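Local structure of DUF416 domain-containing protein (Shewanella baltica, 2Q9R) at residues A26-M31 / V100-L105; A48-A53 / Q75-N80. The protein is of unknown function but belongs to the DUF416 family and, as crystallised, holds benzoic acid in a pocket of its all-helical fold. One frame throughout, in Å; residues are numbered along the deposited sequence.

Contact 1 of 2, residues A26-M31 / V100-L105; sequences ALCQRM and VAISTL
Cys28 CA lies 6.1 Å from Ile102 CA where two helices run antiparallel, their local axes approaching to 9.6 Å with N-to-C directions 156° apart. This is helix-against-helix packing at the centre of an all-alpha bundle: the segments belong to helices 17-42 and 92-111, every touching residue is buried, and no hydrogen bond joins the pair. The interface is made of Cys28 and Ala101 together with the apolar groups of Met31, Ile102 and Leu105 around them.

Cys28 contributes most. With SG anti to its own carbonyl carbon (chi1 -74°), the sulphur lies against Ala101, its distance to Ala101 CB being 3.8 Å, and it comes equally near the carbonyl oxygen of that residue as a simple van der Waals neighbour. One turn along, Leu105 lays a methyl against the same sulphur, Leu105 CD2 to Cys28 SG measuring 4.0 Å. Ala101 also receives the extended chain of Met31, deposited as selenomethionine: the selenium atom SE stands 3.5 Å from Ala101 CB, and the terminal CE is within 3.9 Å of that same methyl. Thus one alanine methyl is met by both chalcogens.

Other helices close the surroundings. Met31 and Ala101 both touch Leu123 of helix 120-136, whereas Cys28 also packs on Leu54 of helix 47-62. On the latter side Ile102 bears on the contact through its ethyl branch, with Ile102 CG1 4.0 Å from Cys28 CB.

Contact 2 of 2, residues A48-A53 / Q75-N80; sequences AVLSTA and QRLEDN
Val49, Leu77 and Asn80 carry most of this interface, in which two helices run antiparallel at 148° with axes 9.7 Å apart. Apolar packing of Val49 and Leu77 lies beside the amide of Asn80, which follows the end of helix 70-79. The two methyls of Val49 divide most of the work. CG1, anti to the backbone N (chi1 160°), rests over the backbone of Arg76 and lies 4.0 Å from Leu77 CD2; CG2 meets Asn80 tip to tip, 3.7 Å from ND2, an atom that CG1 also approaches.

Leu77 divides its own methyls similarly: CD2 also nears Leu50 CG, the two side chains meeting at a slant, while CD1 stands 4.2 Å from Ala53 CB. Asn80, the first residue after helix 70-79 to leave helical geometry, turns its amide back on the preceding turn. Its ND2 donates to Arg76 O at 2.8 Å, nearly straight at 171°, from the face of that carbonyl opposite to the one used by Asn80 N, while OD1 accepts from Asp46 N. An alanine here would probably leave Asp46 N without this acceptor, strip Arg76 O of one of its two donors and open a gap beside Val49 CG2.

Among its neighbours, the pair is backed by helix 92-111, where Leu77 packs on Val99 and Leu106, and by helix 17-42, whose Leu32 and Tyr35 touch Leu50.

Ile102 joins the two contacts, whose centres lie 11 Å apart. Its CG2 is 3.8 Å from Ala53 CB and 3.9 Å from Leu77 CD1, and its CD1 is 3.9 Å from Leu50 CD2, so a residue of contact 1 backs both helices of contact 2. In sequence both segments of contact 2 fall between those of contact 1; the contact centres are about 15 and 4 Å, respectively, from the centre of the chain. Neither contact forms the benzoic acid pocket: the side chains of Met31 and Leu50 remain about 10 and 11 Å from a bound benzoic acid. Yet both helices of contact 1 supply pocket residues beyond the segments: Asn34, Leu37 and Phe38 after 26-31, and Pro94 before 100-105.

Contact 1 of 2, residues A26-M31 / V100-L105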
ATOM      1  N   ALA A  26     -10.438  -8.903 -16.013  1.00 36.30           N
ATOM      2  CA  ALA A  26      -9.634  -7.730 -15.637  1.00 38.89           C
ATOM      3  C   ALA A  26      -9.061  -7.869 -14.196  1.00 40.51           C
ATOM      4  O   ALA A  26      -7.882  -7.570 -13.934  1.00 46.43           O
ATOM      5  CB  ALA A  26     -10.496  -6.447 -15.773  1.00 38.84           C
ATOM      6  N   LEU A  27      -9.904  -8.260 -13.245  1.00 42.39           N
ATOM      7  CA  LEU A  27      -9.428  -8.550 -11.896  1.00 42.68           C
ATOM      8  C   LEU A  27      -8.378  -9.675 -11.848  1.00 40.33           C
ATOM      9  O   LEU A  27      -7.459  -9.618 -11.073  1.00 34.73           O
ATOM     10  CB  LEU A  27     -10.600  -8.870 -10.935  1.00 44.00           C
ATOM     11  CG  LEU A  27     -11.527  -7.716 -10.548  1.00 46.43           C
ATOM     12  CD1 LEU A  27     -12.453  -8.147  -9.420  1.00 41.16           C
ATOM     13  CD2 LEU A  27     -10.739  -6.371 -10.202  1.00 36.78           C
ATOM     14  N   CYS A  28      -8.500 -10.701 -12.659  1.00 39.56           N
ATOM     15  CA  CYS A  28      -7.547 -11.804 -12.588  1.00 43.44           C
ATOM     16  C   CYS A  28      -6.219 -11.374 -13.140  1.00 42.53           C
ATOM     17  O   CYS A  28      -5.202 -11.781 -12.641  1.00 42.83           O
ATOM     18  CB  CYS A  28      -8.026 -13.018 -13.359  1.00 44.83           C
ATOM     19  SG  CYS A  28      -9.333 -13.923 -12.553  1.00 42.71           S
ATOM     20  N   GLN A  29      -6.250 -10.566 -14.202  1.00 41.35           N
ATOM     21  CA  GLN A  29      -5.049 -10.047 -14.789  1.00 40.15           C
ATOM     22  C   GLN A  29      -4.282  -9.228 -13.749  1.00 41.94           C
ATOM     23  O   GLN A  29      -3.099  -9.332 -13.667  1.00 39.40           O
ATOM     24  CB  GLN A  29      -5.344  -9.186 -16.012  1.00 38.60           C
ATOM     25  CG  GLN A  29      -4.118  -8.552 -16.622  1.00 43.39           C
ATOM     26  CD  GLN A  29      -3.240  -9.552 -17.309  1.00 45.36           C
ATOM     27  OE1 GLN A  29      -3.731 -10.301 -18.098  1.00 41.80           O
ATOM     28  NE2 GLN A  29      -1.952  -9.590 -16.997  1.00 38.49           N
ATOM     29  N   ARG A  30      -4.987  -8.420 -12.981  1.00 41.64           N
ATOM     30  CA  ARG A  30      -4.382  -7.547 -11.999  1.00 42.38           C
ATOM     31  C   ARG A  30      -3.620  -8.278 -10.871  1.00 39.39           C
ATOM     32  O   ARG A  30      -2.654  -7.757 -10.337  1.00 45.70           O
ATOM     33  CB  ARG A  30      -5.507  -6.637 -11.454  1.00 43.75           C
ATOM     34  CG  ARG A  30      -5.110  -5.636 -10.431  1.00 41.90           C
ATOM     35  CD  ARG A  30      -6.187  -4.557 -10.329  1.00 41.84           C
ATOM     36  NE  ARG A  30      -6.081  -3.766  -9.129  1.00 42.99           N
ATOM     37  CZ  ARG A  30      -6.749  -3.987  -7.992  1.00 42.81           C
ATOM     38  NH1 ARG A  30      -7.599  -5.002  -7.859  1.00 38.18           N
ATOM     39  NH2 ARG A  30      -6.563  -3.179  -6.972  1.00 39.63           N
HETATM   40  N   MSE A  31      -4.047  -9.492 -10.551  1.00 41.81           N
HETATM   41  CA  MSE A  31      -3.388 -10.344  -9.569  1.00 39.44           C
HETATM   42  C   MSE A  31      -2.058 -10.999 -10.025  1.00 41.77           C
HETATM   43  O   MSE A  31      -1.272 -11.462  -9.179  1.00 39.71           O
HETATM   44  CB  MSE A  31      -4.343 -11.486  -9.193  1.00 39.64           C
HETATM   45  CG  MSE A  31      -5.685 -11.090  -8.552  1.00 33.68           C
HETATM   46 SE   MSE A  31      -6.846 -12.630  -8.448  0.75 36.59          SE
HETATM   47  CE  MSE A  31      -8.484 -11.746  -8.466  1.00 36.09           C
ATOM     48  N   VAL A 100      -5.860 -19.576  -8.297  1.00 43.48           N
ATOM     49  CA  VAL A 100      -7.193 -20.133  -8.010  1.00 45.10           C
ATOM     50  C   VAL A 100      -8.327 -19.275  -8.637  1.00 43.56           C
ATOM     51  O   VAL A 100      -9.347 -19.806  -9.129  1.00 46.88           O
ATOM     52  CB  VAL A 100      -7.418 -20.361  -6.483  1.00 47.83           C
ATOM     53  CG1 VAL A 100      -8.888 -20.549  -6.163  1.00 42.23           C
ATOM     54  CG2 VAL A 100      -6.562 -21.555  -5.950  1.00 45.23           C
ATOM     55  N   ALA A 101      -8.146 -17.969  -8.651  1.00 43.22           N
ATOM     56  CA  ALA A 101      -9.065 -17.059  -9.390  1.00 40.83           C
ATOM     57  C   ALA A 101      -9.185 -17.389 -10.878  1.00 41.22           C
ATOM     58  O   ALA A 101     -10.264 -17.417 -11.436  1.00 42.68           O
ATOM     59  CB  ALA A 101      -8.606 -15.605  -9.220  1.00 36.85           C
ATOM     60  N   ILE A 102      -8.045 -17.592 -11.522  1.00 43.38           N
ATOM     61  CA  ILE A 102      -8.028 -17.903 -12.931  1.00 42.55           C
ATOM     62  C   ILE A 102      -8.705 -19.243 -13.140  1.00 41.61           C
ATOM     63  O   ILE A 102      -9.551 -19.376 -14.047  1.00 39.48           O
ATOM     64  CB  ILE A 102      -6.586 -17.886 -13.510  1.00 45.67           C
ATOM     65  CG1 ILE A 102      -6.026 -16.459 -13.409  1.00 45.04           C
ATOM     66  CG2 ILE A 102      -6.611 -18.363 -14.949  1.00 45.42           C
ATOM     67  CD1 ILE A 102      -4.489 -16.341 -13.536  1.00 37.43           C
ATOM     68  N   SER A 103      -8.390 -20.215 -12.288  1.00 39.81           N
ATOM     69  CA  SER A 103      -9.024 -21.523 -12.396  1.00 42.26           C
ATOM     70  C   SER A 103     -10.538 -21.430 -12.224  1.00 42.19           C
ATOM     71  O   SER A 103     -11.278 -22.044 -12.973  1.00 43.93           O
ATOM     72  CB  SER A 103      -8.471 -22.502 -11.364  1.00 43.20           C
ATOM     73  OG  SER A 103      -7.073 -22.677 -11.492  1.00 46.62           O
ATOM     74  N   THR A 104     -10.981 -20.708 -11.191  1.00 44.00           N
ATOM     75  CA  THR A 104     -12.408 -20.478 -10.927  1.00 41.94           C
ATOM     76  C   THR A 104     -13.105 -19.805 -12.130  1.00 41.18           C
ATOM     77  O   THR A 104     -14.153 -20.230 -12.565  1.00 41.89           O
ATOM     78  CB  THR A 104     -12.579 -19.610  -9.667  1.00 45.94           C
ATOM     79  OG1 THR A 104     -11.905 -20.245  -8.573  1.00 48.59           O
ATOM     80  CG2 THR A 104     -14.056 -19.375  -9.327  1.00 48.87           C
ATOM     81  N   LEU A 105     -12.487 -18.780 -12.696  1.00 43.70           N
ATOM     82  CA  LEU A 105     -13.080 -18.109 -13.869  1.00 43.12           C
ATOM     83  C   LEU A 105     -13.188 -19.009 -15.105  1.00 45.79           C
ATOM     84  O   LEU A 105     -14.239 -19.024 -15.795  1.00 43.21           O
ATOM     85  CB  LEU A 105     -12.290 -16.824 -14.173  1.00 41.39           C
ATOM     86  CG  LEU A 105     -12.703 -16.096 -15.437  1.00 46.31           C
ATOM     87  CD1 LEU A 105     -14.247 -15.821 -15.460  1.00 43.12           C
ATOM     88  CD2 LEU A 105     -11.862 -14.816 -15.549  1.00 36.83           C
TER

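Contact 2 of 2, residues A48-A53 / Q75-N80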
ATOM      1  N   ALA A  48       4.109 -18.421 -16.673  1.00 42.26           N
ATOM      2  CA  ALA A  48       3.657 -18.464 -18.068  1.00 42.05           C
ATOM      3  C   ALA A  48       2.382 -19.297 -18.235  1.00 39.70           C
ATOM      4  O   ALA A  48       1.613 -19.115 -19.186  1.00 42.88           O
ATOM      5  CB  ALA A  48       4.770 -19.021 -18.952  1.00 40.89           C
ATOM      6  N   VAL A  49       2.159 -20.237 -17.323  1.00 41.27           N
ATOM      7  CA  VAL A  49       0.921 -21.024 -17.343  1.00 39.70           C
ATOM      8  C   VAL A  49      -0.292 -20.131 -17.061  1.00 43.99           C
ATOM      9  O   VAL A  49      -1.354 -20.272 -17.714  1.00 42.14           O
ATOM     10  CB  VAL A  49       0.989 -22.234 -16.357  1.00 40.59           C
ATOM     11  CG1 VAL A  49      -0.400 -22.728 -16.023  1.00 36.86           C
ATOM     12  CG2 VAL A  49       1.885 -23.360 -16.933  1.00 38.98           C
ATOM     13  N   LEU A  50      -0.123 -19.204 -16.112  1.00 42.82           N
ATOM     14  CA  LEU A  50      -1.148 -18.227 -15.769  1.00 43.26           C
ATOM     15  C   LEU A  50      -1.279 -17.183 -16.874  1.00 44.97           C
ATOM     16  O   LEU A  50      -2.392 -16.848 -17.249  1.00 44.73           O
ATOM     17  CB  LEU A  50      -0.858 -17.532 -14.442  1.00 45.75           C
ATOM     18  CG  LEU A  50      -1.078 -18.260 -13.113  1.00 43.73           C
ATOM     19  CD1 LEU A  50      -0.010 -19.376 -12.958  1.00 42.60           C
ATOM     20  CD2 LEU A  50      -1.036 -17.276 -11.963  1.00 43.13           C
ATOM     21  N   SER A  51      -0.166 -16.673 -17.412  1.00 45.39           N
ATOM     22  CA  SER A  51      -0.278 -15.659 -18.457  0.50 45.43           C
ATOM     23  C   SER A  51      -0.879 -16.225 -19.749  1.00 44.84           C
ATOM     24  O   SER A  51      -1.598 -15.511 -20.435  1.00 43.50           O
ATOM     25  CB  SER A  51       1.054 -14.942 -18.729  0.50 45.09           C
ATOM     26  OG  SER A  51       2.062 -15.844 -19.127  0.50 48.09           O
ATOM     27  N   THR A  52      -0.601 -17.494 -20.062  1.00 44.70           N
ATOM     28  CA  THR A  52      -1.202 -18.159 -21.212  1.00 44.58           C
ATOM     29  C   THR A  52      -2.708 -18.298 -21.028  1.00 43.02           C
ATOM     30  O   THR A  52      -3.479 -18.032 -21.940  1.00 43.27           O
ATOM     31  CB  THR A  52      -0.641 -19.580 -21.464  1.00 41.71           C
ATOM     32  OG1 THR A  52       0.770 -19.512 -21.680  1.00 43.75           O
ATOM     33  CG2 THR A  52      -1.273 -20.200 -22.701  1.00 42.32           C
ATOM     34  N   ALA A  53      -3.120 -18.745 -19.852  1.00 43.00           N
ATOM     35  CA  ALA A  53      -4.531 -18.785 -19.524  1.00 42.39           C
ATOM     36  C   ALA A  53      -5.162 -17.393 -19.642  1.00 40.47           C
ATOM     37  O   ALA A  53      -6.235 -17.228 -20.229  1.00 44.46           O
ATOM     38  CB  ALA A  53      -4.744 -19.401 -18.103  1.00 42.30           C
ATOM     39  N   GLN A  75      -5.926 -28.216 -15.535  1.00 45.94           N
ATOM     40  CA  GLN A  75      -4.965 -29.144 -14.964  1.00 45.07           C
ATOM     41  C   GLN A  75      -3.590 -28.523 -14.784  1.00 44.38           C
ATOM     42  O   GLN A  75      -2.932 -28.747 -13.773  1.00 45.13           O
ATOM     43  CB  GLN A  75      -4.879 -30.438 -15.803  1.00 47.14           C
ATOM     44  CG  GLN A  75      -4.014 -31.488 -15.156  1.00 46.02           C
ATOM     45  CD  GLN A  75      -4.569 -31.907 -13.815  1.00 57.39           C
ATOM     46  OE1 GLN A  75      -5.695 -32.389 -13.738  1.00 60.20           O
ATOM     47  NE2 GLN A  75      -3.796 -31.693 -12.743  1.00 54.15           N
ATOM     48  N   ARG A  76      -3.130 -27.764 -15.770  1.00 44.24           N
ATOM     49  CA  ARG A  76      -1.840 -27.067 -15.632  1.00 44.87           C
ATOM     50  C   ARG A  76      -1.876 -26.024 -14.531  1.00 44.15           C
ATOM     51  O   ARG A  76      -0.910 -25.867 -13.778  1.00 41.83           O
ATOM     52  CB  ARG A  76      -1.410 -26.404 -16.936  1.00 46.26           C
ATOM     53  CG  ARG A  76      -0.973 -27.394 -18.000  1.00 59.16           C
ATOM     54  CD  ARG A  76       0.003 -26.771 -18.984  1.00 69.91           C
ATOM     55  NE  ARG A  76       0.278 -27.700 -20.084  1.00 79.81           N
ATOM     56  CZ  ARG A  76      -0.312 -27.689 -21.288  1.00 81.00           C
ATOM     57  NH1 ARG A  76      -1.235 -26.774 -21.612  1.00 79.12           N
ATOM     58  NH2 ARG A  76       0.037 -28.603 -22.191  1.00 76.41           N
ATOM     59  N   LEU A  77      -2.988 -25.312 -14.439  1.00 42.81           N
ATOM     60  CA  LEU A  77      -3.154 -24.365 -13.347  1.00 42.61           C
ATOM     61  C   LEU A  77      -3.039 -25.062 -11.985  1.00 42.83           C
ATOM     62  O   LEU A  77      -2.318 -24.583 -11.103  1.00 43.72           O
ATOM     63  CB  LEU A  77      -4.468 -23.604 -13.504  1.00 41.21           C
ATOM     64  CG  LEU A  77      -4.458 -22.575 -14.673  1.00 46.15           C
ATOM     65  CD1 LEU A  77      -5.860 -22.159 -15.156  1.00 39.58           C
ATOM     66  CD2 LEU A  77      -3.659 -21.344 -14.244  1.00 34.01           C
ATOM     67  N   GLU A  78      -3.727 -26.191 -11.821  1.00 43.62           N
ATOM     68  CA  GLU A  78      -3.678 -26.888 -10.547  0.50 44.85           C
ATOM     69  C   GLU A  78      -2.252 -27.364 -10.249  1.00 45.28           C
ATOM     70  O   GLU A  78      -1.790 -27.196  -9.122  1.00 43.48           O
ATOM     71  CB  GLU A  78      -4.699 -28.031 -10.481  0.50 46.65           C
ATOM     72  CG  GLU A  78      -4.987 -28.558  -9.041  0.50 51.95           C
ATOM     73  CD  GLU A  78      -5.553 -27.500  -8.087  0.50 59.12           C
ATOM     74  OE1 GLU A  78      -6.264 -26.571  -8.546  0.50 66.39           O
ATOM     75  OE2 GLU A  78      -5.283 -27.602  -6.865  0.50 61.02           O
ATOM     76  N   ASP A  79      -1.544 -27.887 -11.256  1.00 45.60           N
ATOM     77  CA  ASP A  79      -0.152 -28.321 -11.084  1.00 44.77           C
ATOM     78  C   ASP A  79       0.736 -27.192 -10.602  1.00 44.44           C
ATOM     79  O   ASP A  79       1.726 -27.415  -9.922  1.00 45.96           O
ATOM     80  CB  ASP A  79       0.417 -28.887 -12.398  1.00 44.46           C
ATOM     81  CG  ASP A  79      -0.227 -30.224 -12.806  1.00 53.07           C
ATOM     82  OD1 ASP A  79      -0.835 -30.895 -11.943  1.00 51.41           O
ATOM     83  OD2 ASP A  79      -0.138 -30.590 -13.999  1.00 60.82           O
ATOM     84  N   ASN A  80       0.376 -25.972 -10.958  1.00 42.51           N
ATOM     85  CA  ASN A  80       1.129 -24.792 -10.547  1.00 41.60           C
ATOM     86  C   ASN A  80       0.543 -24.003  -9.361  1.00 44.05           C
ATOM     87  O   ASN A  80       0.899 -22.829  -9.139  1.00 40.28           O
ATOM     88  CB  ASN A  80       1.280 -23.878 -11.768  1.00 42.00           C
ATOM     89  CG  ASN A  80       2.293 -24.404 -12.739  1.00 43.49           C
ATOM     90  OD1 ASN A  80       3.473 -24.162 -12.581  1.00 42.78           O
ATOM     91  ND2 ASN A  80       1.837 -25.172 -13.724  1.00 43.42           N
TER